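Local coordinates for ancillary protein 2 (Streptococcus pyogenes, PDB 4C0Z) that is a component of the streptococcal pilus tip and can bind covalently to host-cell surface targets through reactive thioester bonds, at residues 104-108 with 180-186. Numbering follows the deposited sequence.
Sequences RILYN and VESLPNQ
R104 and N108, one turn apart on helix 98-108, pack against V180 where the short helix 177-181 of this thioester domain gives way to the loop that leads to strand 191-198 of the barrel. The van der Waals packing centres on one methyl: V180 CG1, turned anti to the backbone N (chi1 -170°), lies 3.6 Å from R104 CD, in the aliphatic part of that chain, and 3.3 Å from N108 ND2. L183 sets a second methyl against the same amide, CD1 lying 3.7 Å from N108 OD1.

R104 and E181 form a salt bridge of charges only. E181 OE2 sits over the centre of one face of the R104 guanidinium, 3.3 Å from NH2, and the two planar groups are turned 77° apart; no N-H points at the oxygen, and NH2 hydrogen-bonds N101 OD1.

At the other end the Y107 ring abuts backbone: N185 O lies in the ring plane at its edge, 3.6 Å from CE2. The Y107 hydroxyl is hydrogen-bonded to R114 NE, while N185 O accepts from N115, which also serves N108 OD1.

Two side-chain amides bond within their own segments. Q186 NE2 spans the turn, donating to V180 O and L183 O. R104 O receives two donors from opposite faces of its plane, the backbone N108 N and the side-chain N108 ND2, the latter at 2.9 Å with an N-H...O angle of 168°.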
loop_
_atom_site.group_PDB
_atom_site.type_symbol
_atom_site.label_atom_id
_atom_site.label_comp_id
_atom_site.label_asym_id
_atom_site.label_seq_id
_atom_site.Cartn_x
_atom_site.Cartn_y
_atom_site.Cartn_z
ATOM N N ARG I 104 -8.552 -10.003 -18.134
ATOM C CA ARG I 104 -7.589 -10.988 -18.647
ATOM C C ARG I 104 -6.754 -11.607 -17.523
ATOM O O ARG I 104 -6.508 -12.815 -17.546
ATOM C CB ARG I 104 -6.670 -10.388 -19.716
ATOM C CG ARG I 104 -7.180 -10.603 -21.115
ATOM C CD ARG I 104 -6.169 -10.218 -22.182
ATOM N NE ARG I 104 -5.931 -8.774 -22.224
ATOM C CZ ARG I 104 -6.643 -7.911 -22.944
ATOM N NH1 ARG I 104 -7.661 -8.331 -23.683
ATOM N NH2 ARG I 104 -6.347 -6.620 -22.921
ATOM N N ILE I 105 -6.347 -10.788 -16.530
ATOM C CA ILE I 105 -5.566 -11.237 -15.379
ATOM C C ILE I 105 -6.400 -12.182 -14.531
ATOM O O ILE I 105 -5.897 -13.231 -14.142
ATOM C CB ILE I 105 -4.993 -10.056 -14.546
ATOM C CG1 ILE I 105 -3.888 -9.322 -15.328
ATOM C CG2 ILE I 105 -4.471 -10.527 -13.170
ATOM C CD1 ILE I 105 -3.566 -7.960 -14.766
ATOM N N LEU I 106 -7.658 -11.816 -14.245
ATOM C CA LEU I 106 -8.535 -12.638 -13.427
ATOM C C LEU I 106 -8.857 -13.969 -14.100
ATOM O O LEU I 106 -8.832 -15.001 -13.434
ATOM C CB LEU I 106 -9.801 -11.859 -13.016
ATOM C CG LEU I 106 -9.580 -10.621 -12.128
ATOM C CD1 LEU I 106 -10.886 -9.958 -11.752
ATOM C CD2 LEU I 106 -8.835 -10.971 -10.858
ATOM N N TYR I 107 -9.064 -13.950 -15.431
ATOM C CA TYR I 107 -9.343 -15.119 -16.269
ATOM C C TYR I 107 -8.166 -16.096 -16.306
ATOM O O TYR I 107 -8.377 -17.304 -16.333
ATOM C CB TYR I 107 -9.700 -14.656 -17.690
ATOM C CG TYR I 107 -10.236 -15.734 -18.607
ATOM C CD1 TYR I 107 -11.507 -16.268 -18.420
ATOM C CD2 TYR I 107 -9.510 -16.152 -19.720
ATOM C CE1 TYR I 107 -12.005 -17.259 -19.261
ATOM C CE2 TYR I 107 -10.011 -17.118 -20.588
ATOM C CZ TYR I 107 -11.264 -17.665 -20.358
ATOM O OH TYR I 107 -11.781 -18.593 -21.221
ATOM N N ASN I 108 -6.938 -15.569 -16.284
ATOM C CA ASN I 108 -5.699 -16.345 -16.341
ATOM C C ASN I 108 -5.027 -16.631 -15.001
ATOM O O ASN I 108 -4.127 -17.479 -14.940
ATOM C CB ASN I 108 -4.705 -15.667 -17.273
ATOM C CG ASN I 108 -5.011 -15.930 -18.710
ATOM O OD1 ASN I 108 -4.626 -16.965 -19.261
ATOM N ND2 ASN I 108 -5.769 -15.029 -19.322
ATOM N N VAL I 180 -0.701 -12.582 -23.234
ATOM C CA VAL I 180 -2.030 -13.089 -22.850
ATOM C C VAL I 180 -2.933 -13.262 -24.088
ATOM O O VAL I 180 -3.651 -14.254 -24.185
ATOM C CB VAL I 180 -2.720 -12.245 -21.732
ATOM C CG1 VAL I 180 -3.969 -12.941 -21.204
ATOM C CG2 VAL I 180 -1.768 -11.951 -20.578
ATOM N N GLU I 181 -2.876 -12.308 -25.028
ATOM C CA GLU I 181 -3.684 -12.319 -26.251
ATOM C C GLU I 181 -3.274 -13.412 -27.257
ATOM O O GLU I 181 -4.092 -13.789 -28.097
ATOM C CB GLU I 181 -3.708 -10.930 -26.909
ATOM C CG GLU I 181 -4.566 -9.914 -26.159
ATOM C CD GLU I 181 -4.180 -8.456 -26.322
ATOM O OE1 GLU I 181 -3.195 -8.164 -27.039
ATOM O OE2 GLU I 181 -4.867 -7.598 -25.721
ATOM N N SER I 182 -2.034 -13.941 -27.151
ATOM C CA SER I 182 -1.516 -15.004 -28.028
ATOM C C SER I 182 -1.922 -16.415 -27.556
ATOM O O SER I 182 -1.724 -17.385 -28.293
ATOM C CB SER I 182 0.004 -14.905 -28.158
ATOM O OG SER I 182 0.672 -15.260 -26.956
ATOM N N LEU I 183 -2.490 -16.520 -26.340
ATOM C CA LEU I 183 -2.919 -17.773 -25.711
ATOM C C LEU I 183 -4.172 -18.378 -26.349
ATOM O O LEU I 183 -4.977 -17.623 -26.895
ATOM C CB LEU I 183 -3.114 -17.577 -24.197
ATOM C CG LEU I 183 -1.862 -17.263 -23.394
ATOM C CD1 LEU I 183 -2.229 -16.740 -22.032
ATOM C CD2 LEU I 183 -0.950 -18.476 -23.266
ATOM N N PRO I 184 -4.358 -19.726 -26.303
ATOM C CA PRO I 184 -5.526 -20.337 -26.973
ATOM C C PRO I 184 -6.902 -19.909 -26.473
ATOM O O PRO I 184 -7.812 -19.756 -27.289
ATOM C CB PRO I 184 -5.311 -21.841 -26.777
ATOM C CG PRO I 184 -3.870 -21.991 -26.465
ATOM C CD PRO I 184 -3.489 -20.765 -25.712
ATOM N N ASN I 185 -7.060 -19.719 -25.156
ATOM C CA ASN I 185 -8.345 -19.333 -24.581
ATOM C C ASN I 185 -8.402 -17.841 -24.243
ATOM O O ASN I 185 -7.676 -17.375 -23.361
ATOM C CB ASN I 185 -8.671 -20.193 -23.358
ATOM C CG ASN I 185 -8.658 -21.677 -23.622
ATOM O OD1 ASN I 185 -9.390 -22.182 -24.467
ATOM N ND2 ASN I 185 -7.825 -22.407 -22.894
ATOM N N GLN I 186 -9.260 -17.091 -24.958
ATOM C CA GLN I 186 -9.456 -15.651 -24.747
ATOM C C GLN I 186 -10.698 -15.412 -23.870
ATOM O O GLN I 186 -11.584 -16.264 -23.841
ATOM C CB GLN I 186 -9.582 -14.911 -26.097
ATOM C CG GLN I 186 -8.328 -14.968 -26.989
ATOM C CD GLN I 186 -7.151 -14.171 -26.459
ATOM O OE1 GLN I 186 -7.172 -12.937 -26.393
ATOM N NE2 GLN I 186 -6.079 -14.863 -26.099
#